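PDB 6C4M: yersinopine dehydrogenase from Yersinia pestis, which catalyses the NADPH-dependent reductive condensation of pyruvate with an aminobutanoate-histidine intermediate, the last step in making the metallophore yersinopine. Local coordinates for the NADP nicotinamide-adenine-dinucleotide phosphate site and the interface of chains A and B. Residues are numbered along the deposited sequence; one frame, centred on the assembly and turned at random. Chains: chain A/B, Yersinopine dehydrogenase.

Contact 1: the NADP nicotinamide-adenine-dinucleotide phosphate site. Residues chain A 29-34, 53-54, 56, 58, 111-113, 116, 139, 168, 170-173, 401, 405. With NAP (NADP nicotinamide-adenine-dinucleotide phosphate), chain C.
NADP lies along the Rossmann glycine loop, its 2'-phosphate held by side chains that mark the site as one for NADP(H). A:Arg54, long and flat, does two jobs: its guanidinium stacks over the adenine of NAP in a cation-pi contact, CZ 3.5 Å from the centroid of the six-membered ring, while NE and NH2 reach side-on to ester oxygen O2B and phosphate oxygen O1X. CG takes the crowded position between backbone N and carbonyl carbon (chi1 64°), from which the extended chain reaches over the base. The A:Lys58 amine NZ forms a salt bridge to 2'-phosphate oxygen O2X of NAP at 2.6 Å, and the small hydroxyl of A:Ser56 and ND2 of A:Asn53 converge on O3X. A:Asn53 OD1 accepts from the NAP 3'-hydroxyl O3B, which stands above the carbonyl plane. At helix 32-44 backbone N of A:Ala33 donates to diphosphate O1N of NAP at 2.9 Å; the helix N-terminus would favour this negative charge. The nicotinamide amide pairs two ways with one backbone: A:Thr172 N to NAP O7N at 2.9 Å, and NAP N7N to A:Thr172 O, on a lone pair, at 3.0 Å. A:Tyr168 CD2 packs against carboxamide carbon C7N.

In the second shell, A:Tyr168 OH bonds A:Thr172 OG1. A:Lys58 NZ also binds A:Ala30 O. Both ends fix the A:Asn53 amide: OD1 also accepts from A:Ala30 N, on a lone pair, and A:Lys58 NZ, while ND2 donates in the amide plane to NAP O3X and, 2.8 Å away, A:Arg54 O.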
loop_
_atom_site.group_PDB
_atom_site.type_symbol
_atom_site.label_atom_id
_atom_site.label_comp_id
_atom_site.label_asym_id
_atom_site.label_seq_id
_atom_site.Cartn_x
_atom_site.Cartn_y
_atom_site.Cartn_z
ATOM N N GLY A 29 30.868 22.747 -8.798
ATOM C CA GLY A 29 30.403 21.565 -8.119
ATOM C C GLY A 29 30.598 20.398 -9.055
ATOM O O GLY A 29 30.226 20.486 -10.230
ATOM N N ALA A 30 31.225 19.331 -8.559
ATOM C CA ALA A 30 31.588 18.179 -9.366
ATOM C C ALA A 30 31.007 16.895 -8.785
ATOM O O ALA A 30 31.723 15.902 -8.613
ATOM C CB ALA A 30 33.109 18.075 -9.467
ATOM N N GLY A 31 29.716 16.915 -8.460
ATOM C CA GLY A 31 28.973 15.695 -8.237
ATOM C C GLY A 31 28.749 14.946 -9.545
ATOM O O GLY A 31 29.112 15.414 -10.634
ATOM N N PRO A 32 28.148 13.758 -9.462
ATOM C CA PRO A 32 27.992 12.943 -10.681
ATOM C C PRO A 32 27.198 13.635 -11.769
ATOM O O PRO A 32 27.495 13.447 -12.958
ATOM C CB PRO A 32 27.295 11.663 -10.170
ATOM C CG PRO A 32 26.816 11.970 -8.764
ATOM C CD PRO A 32 27.661 13.063 -8.244
ATOM N N ALA A 33 26.214 14.461 -11.406
ATOM C CA ALA A 33 25.478 15.210 -12.420
ATOM C C ALA A 33 26.406 16.081 -13.268
ATOM O O ALA A 33 26.167 16.263 -14.469
ATOM C CB ALA A 33 24.413 16.072 -11.745
ATOM N N ALA A 34 27.471 16.620 -12.675
ATOM C CA ALA A 34 28.356 17.489 -13.446
ATOM C C ALA A 34 29.053 16.717 -14.546
ATOM O O ALA A 34 29.367 17.284 -15.599
ATOM C CB ALA A 34 29.385 18.157 -12.531
ATOM N N ASN A 53 35.422 21.960 -7.491
ATOM C CA ASN A 53 34.918 21.173 -6.371
ATOM C C ASN A 53 35.673 21.561 -5.116
ATOM O O ASN A 53 36.893 21.742 -5.143
ATOM C CB ASN A 53 35.072 19.670 -6.608
ATOM C CG ASN A 53 34.128 18.843 -5.742
ATOM O OD1 ASN A 53 33.105 18.362 -6.223
ATOM N ND2 ASN A 53 34.472 18.670 -4.461
ATOM N N ARG A 54 34.936 21.691 -4.024
ATOM C CA ARG A 54 35.544 22.009 -2.743
ATOM C C ARG A 54 36.581 20.946 -2.390
ATOM O O ARG A 54 36.469 19.787 -2.821
ATOM C CB ARG A 54 34.475 22.055 -1.650
ATOM C CG ARG A 54 33.814 20.710 -1.448
ATOM C CD ARG A 54 32.826 20.685 -0.268
ATOM N NE ARG A 54 32.042 19.443 -0.266
ATOM C CZ ARG A 54 31.380 18.983 0.798
ATOM N NH1 ARG A 54 31.405 19.660 1.939
ATOM N NH2 ARG A 54 30.699 17.846 0.719
ATOM N N SER A 56 37.110 18.684 -0.326
ATOM C CA SER A 56 36.811 17.483 0.434
ATOM C C SER A 56 37.831 16.404 0.087
ATOM O O SER A 56 38.696 16.584 -0.773
ATOM C CB SER A 56 35.400 17.009 0.128
ATOM O OG SER A 56 35.260 16.774 -1.285
ATOM N N LYS A 58 37.029 13.630 -1.405
ATOM C CA LYS A 58 36.673 13.291 -2.788
ATOM C C LYS A 58 37.201 14.331 -3.775
ATOM O O LYS A 58 37.718 13.987 -4.843
ATOM C CB LYS A 58 35.159 13.168 -2.925
ATOM C CG LYS A 58 34.702 12.545 -4.253
ATOM C CD LYS A 58 33.543 13.316 -4.882
ATOM C CE LYS A 58 33.964 14.689 -5.402
ATOM N NZ LYS A 58 32.800 15.454 -5.931
ATOM N N ALA A 111 26.093 23.603 -9.967
ATOM C CA ALA A 111 25.780 22.200 -9.778
ATOM C C ALA A 111 25.977 21.749 -8.341
ATOM O O ALA A 111 26.074 20.543 -8.099
ATOM C CB ALA A 111 26.635 21.325 -10.693
ATOM N N VAL A 112 26.061 22.681 -7.392
ATOM C CA VAL A 112 26.035 22.356 -5.964
ATOM C C VAL A 112 24.561 22.357 -5.557
ATOM O O VAL A 112 23.723 22.877 -6.322
ATOM C CB VAL A 112 26.829 23.363 -5.121
ATOM C CG1 VAL A 112 28.340 23.318 -5.421
ATOM C CG2 VAL A 112 26.236 24.760 -5.269
ATOM N N PRO A 113 24.179 21.826 -4.391
ATOM C CA PRO A 113 22.760 21.855 -4.016
ATOM C C PRO A 113 22.297 23.281 -3.776
ATOM O O PRO A 113 23.073 24.159 -3.389
ATOM C CB PRO A 113 22.706 21.022 -2.723
ATOM C CG PRO A 113 23.977 20.237 -2.709
ATOM C CD PRO A 113 24.986 21.097 -3.396
ATOM N N HIS A 116 23.237 25.739 -0.981
ATOM C CA HIS A 116 24.618 26.204 -0.963
ATOM C C HIS A 116 24.907 27.231 -2.057
ATOM O O HIS A 116 26.060 27.656 -2.199
ATOM C CB HIS A 116 25.575 25.014 -1.093
ATOM C CG HIS A 116 25.667 24.196 0.157
ATOM N ND1 HIS A 116 26.626 24.432 1.121
ATOM C CD2 HIS A 116 24.895 23.181 0.628
ATOM C CE1 HIS A 116 26.446 23.593 2.130
ATOM N NE2 HIS A 116 25.406 22.821 1.852
ATOM N N SER A 139 19.695 22.726 -10.352
ATOM C CA SER A 139 18.572 22.106 -9.633
ATOM C C SER A 139 18.105 23.087 -8.565
ATOM O O SER A 139 18.481 22.994 -7.394
ATOM C CB SER A 139 18.940 20.766 -9.022
ATOM O OG SER A 139 17.750 20.125 -8.574
ATOM N N TYR A 168 17.441 18.816 -11.610
ATOM C CA TYR A 168 18.415 18.162 -12.465
ATOM C C TYR A 168 17.666 17.224 -13.404
ATOM O O TYR A 168 16.609 16.675 -13.050
ATOM C CB TYR A 168 19.458 17.413 -11.635
ATOM C CG TYR A 168 20.407 16.601 -12.475
ATOM C CD1 TYR A 168 21.172 17.205 -13.472
ATOM C CD2 TYR A 168 20.540 15.224 -12.274
ATOM C CE1 TYR A 168 22.023 16.454 -14.260
ATOM C CE2 TYR A 168 21.396 14.464 -13.057
ATOM C CZ TYR A 168 22.137 15.080 -14.038
ATOM O OH TYR A 168 22.994 14.319 -14.815
ATOM N N ALA A 170 18.277 14.339 -14.907
ATOM C CA ALA A 170 18.584 12.928 -15.027
ATOM C C ALA A 170 18.736 12.294 -13.651
ATOM O O ALA A 170 18.561 12.936 -12.608
ATOM C CB ALA A 170 19.863 12.727 -15.823
ATOM N N ASP A 171 19.133 11.026 -13.684
ATOM C CA ASP A 171 19.498 10.217 -12.526
ATOM C C ASP A 171 20.911 9.702 -12.780
ATOM O O ASP A 171 21.112 8.818 -13.622
ATOM C CB ASP A 171 18.507 9.066 -12.367
ATOM C CG ASP A 171 18.749 8.244 -11.109
ATOM O OD1 ASP A 171 19.896 8.198 -10.607
ATOM O OD2 ASP A 171 17.775 7.648 -10.623
ATOM N N THR A 172 21.886 10.248 -12.065
ATOM C CA THR A 172 23.294 10.003 -12.356
ATOM C C THR A 172 24.048 9.739 -11.063
ATOM O O THR A 172 23.859 10.453 -10.076
ATOM C CB THR A 172 23.948 11.209 -13.077
ATOM O OG1 THR A 172 23.160 11.565 -14.223
ATOM C CG2 THR A 172 25.378 10.858 -13.521
ATOM N N LYS A 173 24.934 8.741 -11.095
ATOM C CA LYS A 173 25.603 8.246 -9.902
ATOM C C LYS A 173 27.032 7.826 -10.226
ATOM O O LYS A 173 27.389 7.548 -11.377
ATOM C CB LYS A 173 24.821 7.071 -9.286
ATOM C CG LYS A 173 23.654 7.545 -8.469
ATOM C CD LYS A 173 22.345 6.852 -8.846
ATOM C CE LYS A 173 21.181 7.424 -8.022
ATOM N NZ LYS A 173 21.132 8.942 -8.081
ATOM N N ARG A 401 22.530 14.406 3.580
ATOM C CA ARG A 401 21.975 15.473 2.760
ATOM C C ARG A 401 20.454 15.450 2.774
ATOM O O ARG A 401 19.809 16.496 2.636
ATOM C CB ARG A 401 22.505 15.374 1.331
ATOM C CG ARG A 401 22.117 14.082 0.626
ATOM C CD ARG A 401 21.919 14.283 -0.876
ATOM N NE ARG A 401 23.088 13.848 -1.631
ATOM C CZ ARG A 401 23.244 12.628 -2.142
ATOM N NH1 ARG A 401 22.299 11.701 -1.986
ATOM N NH2 ARG A 401 24.353 12.341 -2.819
ATOM N N GLU A 405 19.589 19.323 3.501
ATOM C CA GLU A 405 19.266 20.244 2.403
ATOM C C GLU A 405 17.805 20.687 2.470
ATOM O O GLU A 405 17.492 21.871 2.262
ATOM C CB GLU A 405 19.563 19.568 1.060
ATOM C CG GLU A 405 21.075 19.383 0.724
ATOM C CD GLU A 405 21.302 18.537 -0.547
ATOM O OE1 GLU A 405 20.360 18.406 -1.362
ATOM O OE2 GLU A 405 22.416 17.989 -0.710
HETATM P PA NAP C . 25.859 16.416 -4.975
HETATM O O1A NAP C . 24.584 17.164 -4.928
HETATM O O2A NAP C . 25.900 15.266 -3.934
HETATM O O5B NAP C . 27.074 17.489 -4.703
HETATM C C5B NAP C . 27.373 18.352 -5.822
HETATM C C4B NAP C . 28.562 19.243 -5.415
HETATM O O4B NAP C . 28.109 20.035 -4.153
HETATM C C3B NAP C . 29.589 18.551 -5.075
HETATM O O3B NAP C . 30.825 19.223 -5.477
HETATM C C2B NAP C . 29.557 18.494 -3.431
HETATM O O2B NAP C . 30.918 18.317 -2.906
HETATM C C1B NAP C . 29.094 19.631 -3.051
HETATM N N9A NAP C . 28.245 19.378 -1.886
HETATM C C8A NAP C . 27.278 18.497 -1.582
HETATM N N7A NAP C . 26.920 18.789 -0.323
HETATM C C5A NAP C . 27.677 19.843 0.114
HETATM C C6A NAP C . 27.636 20.474 1.332
HETATM N N6A NAP C . 26.867 20.302 2.566
HETATM N N1A NAP C . 28.469 21.503 1.569
HETATM C C2A NAP C . 29.343 21.925 0.594
HETATM N N3A NAP C . 29.379 21.294 -0.615
HETATM C C4A NAP C . 28.521 20.237 -0.850
HETATM O O3 NAP C . 26.006 15.768 -6.493
HETATM P PN NAP C . 24.952 15.703 -7.718
HETATM O O1N NAP C . 25.783 15.831 -8.918
HETATM O O2N NAP C . 24.265 14.322 -7.594
HETATM O O5D NAP C . 23.735 16.845 -7.684
HETATM C C5D NAP C . 23.847 18.079 -8.442
HETATM C C4D NAP C . 22.542 18.862 -8.193
HETATM O O4D NAP C . 21.300 18.031 -8.756
HETATM C C3D NAP C . 22.266 19.067 -6.922
HETATM O O3D NAP C . 21.442 20.332 -6.880
HETATM C C2D NAP C . 21.333 17.935 -6.477
HETATM O O2D NAP C . 20.494 18.414 -5.535
HETATM C C1D NAP C . 20.524 17.686 -7.765
HETATM N N1N NAP C . 20.095 16.282 -7.974
HETATM C C2N NAP C . 20.878 15.375 -8.597
HETATM C C3N NAP C . 20.390 14.063 -8.791
HETATM C C7N NAP C . 21.254 12.993 -9.492
HETATM O O7N NAP C . 20.771 12.103 -10.071
HETATM N N7N NAP C . 22.682 13.137 -9.402
HETATM C C4N NAP C . 19.147 13.710 -8.346
HETATM C C5N NAP C . 18.376 14.615 -7.723
HETATM C C6N NAP C . 18.845 15.921 -7.539
HETATM P P2B NAP C . 31.573 16.755 -2.766
HETATM O O1X NAP C . 31.030 16.162 -1.483
HETATM O O2X NAP C . 31.152 15.914 -3.923
HETATM O O3X NAP C . 33.075 16.872 -2.651
HETATM O O HOH W 1 31.993 21.566 -4.364
HETATM O O HOH W 2 19.305 21.483 -5.061
HETATM O O HOH W 3 27.266 18.141 -9.318
#

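Contact 2: the interface of chains A and B. Residues chain A 286-287, 292-294, 358; chain B 335-336, 359, 362, 366.
Apolar packing carries this patch of the dimer interface, and within it no nitrogen or oxygen of one chain comes within bonding distance of one in the other. Its main inserted side chain is B:Met336, whose flexible, unbranched chain bends at chi2 (-65°) and chi3 (-78°) to follow the surface of chain A. The thioether SD settles 3.7 Å from A:Cys293 CB, with A:Gln287 CB also beside it. Beyond the sulfur, the methyl CE reaches the ring tip of A:Phe358, 3.8 Å from CZ, and meets A:Thr286 CB as well; the methionine and phenylalanine side chains run nearly perpendicular.

Ring contacts centre on A:Phe358, whose CG is anti to the backbone N (chi1 -175°). The methyl CG2 of B:Val359 sits over the middle of one face, 3.9 Å from the ring centroid, in a CH-pi contact for which a branched aliphatic residue is well shaped. B:Thr362 meets the same ring tip to tip, with CB at the edge in the ring plane, so face and edge are both used.

Smaller van der Waals contacts extend the seam. The rigid ring of A:Pro294, at the start of helix 294-313, presses CG against the backbone O of B:Met336 at 3.3 Å and points toward B:Val359. A:Thr286 meets B:Thr362 at a slant, methyl to methyl at 3.9 Å between their CG2 atoms, and its OG1 lies alongside the CG2 methyl of B:Val366, the two side chains pointing opposite ways. B:Ser335 OG rests against A:Gln287 CB.

Two-fold symmetry repeats the patch with the chains exchanged, and through apolar packing it contributes to joining the subunits of the homodimer.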
loop_
_atom_site.group_PDB
_atom_site.type_symbol
_atom_site.label_atom_id
_atom_site.label_comp_id
_atom_site.label_asym_id
_atom_site.label_seq_id
_atom_site.Cartn_x
_atom_site.Cartn_y
_atom_site.Cartn_z
ATOM N N THR A 286 5.638 2.092 3.674
ATOM C CA THR A 286 4.606 2.301 4.684
ATOM C C THR A 286 5.079 1.829 6.060
ATOM O O THR A 286 5.970 0.985 6.198
ATOM C CB THR A 286 3.303 1.558 4.357
ATOM O OG1 THR A 286 3.498 0.159 4.562
ATOM C CG2 THR A 286 2.833 1.772 2.952
ATOM N N GLN A 287 4.437 2.366 7.085
ATOM C CA GLN A 287 4.747 1.965 8.454
ATOM C C GLN A 287 4.591 0.455 8.598
ATOM O O GLN A 287 3.669 -0.134 8.016
ATOM C CB GLN A 287 3.831 2.679 9.452
ATOM C CG GLN A 287 4.034 4.188 9.537
ATOM C CD GLN A 287 5.269 4.581 10.338
ATOM O OE1 GLN A 287 5.827 3.769 11.079
ATOM N NE2 GLN A 287 5.690 5.848 10.204
ATOM N N VAL A 292 5.398 6.243 5.444
ATOM C CA VAL A 292 4.117 6.500 4.794
ATOM C C VAL A 292 2.967 5.966 5.632
ATOM O O VAL A 292 2.893 4.779 5.962
ATOM C CB VAL A 292 4.100 5.920 3.372
ATOM C CG1 VAL A 292 2.746 6.145 2.751
ATOM C CG2 VAL A 292 5.177 6.628 2.546
ATOM N N CYS A 293 2.030 6.839 5.915
ATOM C CA CYS A 293 0.883 6.547 6.742
ATOM C C CYS A 293 -0.032 7.757 6.627
ATOM O O CYS A 293 0.409 8.810 6.166
ATOM C CB CYS A 293 1.310 6.318 8.197
ATOM S SG CYS A 293 1.997 7.775 9.019
ATOM N N PRO A 294 -1.276 7.680 7.088
ATOM C CA PRO A 294 -2.172 8.836 6.927
ATOM C C PRO A 294 -1.647 10.156 7.506
ATOM O O PRO A 294 -1.839 11.190 6.860
ATOM C CB PRO A 294 -3.451 8.349 7.621
ATOM C CG PRO A 294 -3.441 6.862 7.365
ATOM C CD PRO A 294 -2.006 6.483 7.557
ATOM N N PHE A 358 -2.157 8.902 -0.634
ATOM C CA PHE A 358 -1.804 7.618 -0.042
ATOM C C PHE A 358 -1.864 6.524 -1.090
ATOM O O PHE A 358 -0.965 5.677 -1.172
ATOM C CB PHE A 358 -2.709 7.278 1.166
ATOM C CG PHE A 358 -2.293 6.014 1.856
ATOM C CD1 PHE A 358 -2.706 4.790 1.379
ATOM C CD2 PHE A 358 -1.430 6.049 2.935
ATOM C CE1 PHE A 358 -2.293 3.614 1.986
ATOM C CE2 PHE A 358 -1.032 4.886 3.550
ATOM C CZ PHE A 358 -1.469 3.662 3.061
ATOM N N SER B 335 -0.682 3.568 13.753
ATOM C CA SER B 335 -0.107 4.589 12.878
ATOM C C SER B 335 -0.660 4.514 11.456
ATOM O O SER B 335 -0.617 5.513 10.732
ATOM C CB SER B 335 1.405 4.422 12.828
ATOM O OG SER B 335 1.693 3.133 12.308
ATOM N N MET B 336 -1.145 3.338 11.036
ATOM C CA MET B 336 -1.856 3.170 9.776
ATOM C C MET B 336 -3.354 3.384 9.970
ATOM O O MET B 336 -3.927 4.322 9.418
ATOM C CB MET B 336 -1.556 1.786 9.202
ATOM C CG MET B 336 -0.091 1.574 8.932
ATOM S SD MET B 336 0.511 2.727 7.587
ATOM C CE MET B 336 -0.124 1.864 6.186
ATOM N N VAL B 359 -6.272 1.800 3.537
ATOM C CA VAL B 359 -5.086 1.817 4.389
ATOM C C VAL B 359 -4.955 0.479 5.099
ATOM O O VAL B 359 -3.868 -0.123 5.145
ATOM C CB VAL B 359 -5.131 3.005 5.378
ATOM C CG1 VAL B 359 -3.975 2.927 6.352
ATOM C CG2 VAL B 359 -5.025 4.329 4.641
ATOM N N THR B 362 -3.609 -2.131 2.673
ATOM C CA THR B 362 -2.196 -1.856 2.409
ATOM C C THR B 362 -1.342 -2.317 3.587
ATOM O O THR B 362 -0.348 -3.031 3.412
ATOM C CB THR B 362 -2.014 -0.365 2.125
ATOM O OG1 THR B 362 -2.824 -0.007 1.019
ATOM C CG2 THR B 362 -0.525 0.027 1.855
ATOM N N VAL B 366 2.202 -5.731 4.628
ATOM C CA VAL B 366 3.517 -5.614 5.241
ATOM C C VAL B 366 3.588 -6.591 6.415
ATOM O O VAL B 366 4.556 -7.337 6.561
ATOM C CB VAL B 366 3.784 -4.172 5.698
ATOM C CG1 VAL B 366 5.229 -4.015 6.157
ATOM C CG2 VAL B 366 3.455 -3.187 4.609
#

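The C-alpha centres of contact 1 and contact 2 lie about 33 Å apart, and no residue is common to both. Contact 1 uses the loops and elements of the dinucleotide-binding region together with helix 401-419, whereas contact 2 draws on helices 294-313 and 350-364 and nearby loops. The inferred proton donor/acceptor A:His260 is about 13 Å from the centre of contact 1 and 16 Å from that of contact 2. Each subunit thus holds its cofactor away from this part of the interface; the structure alone does not show coupling between the two.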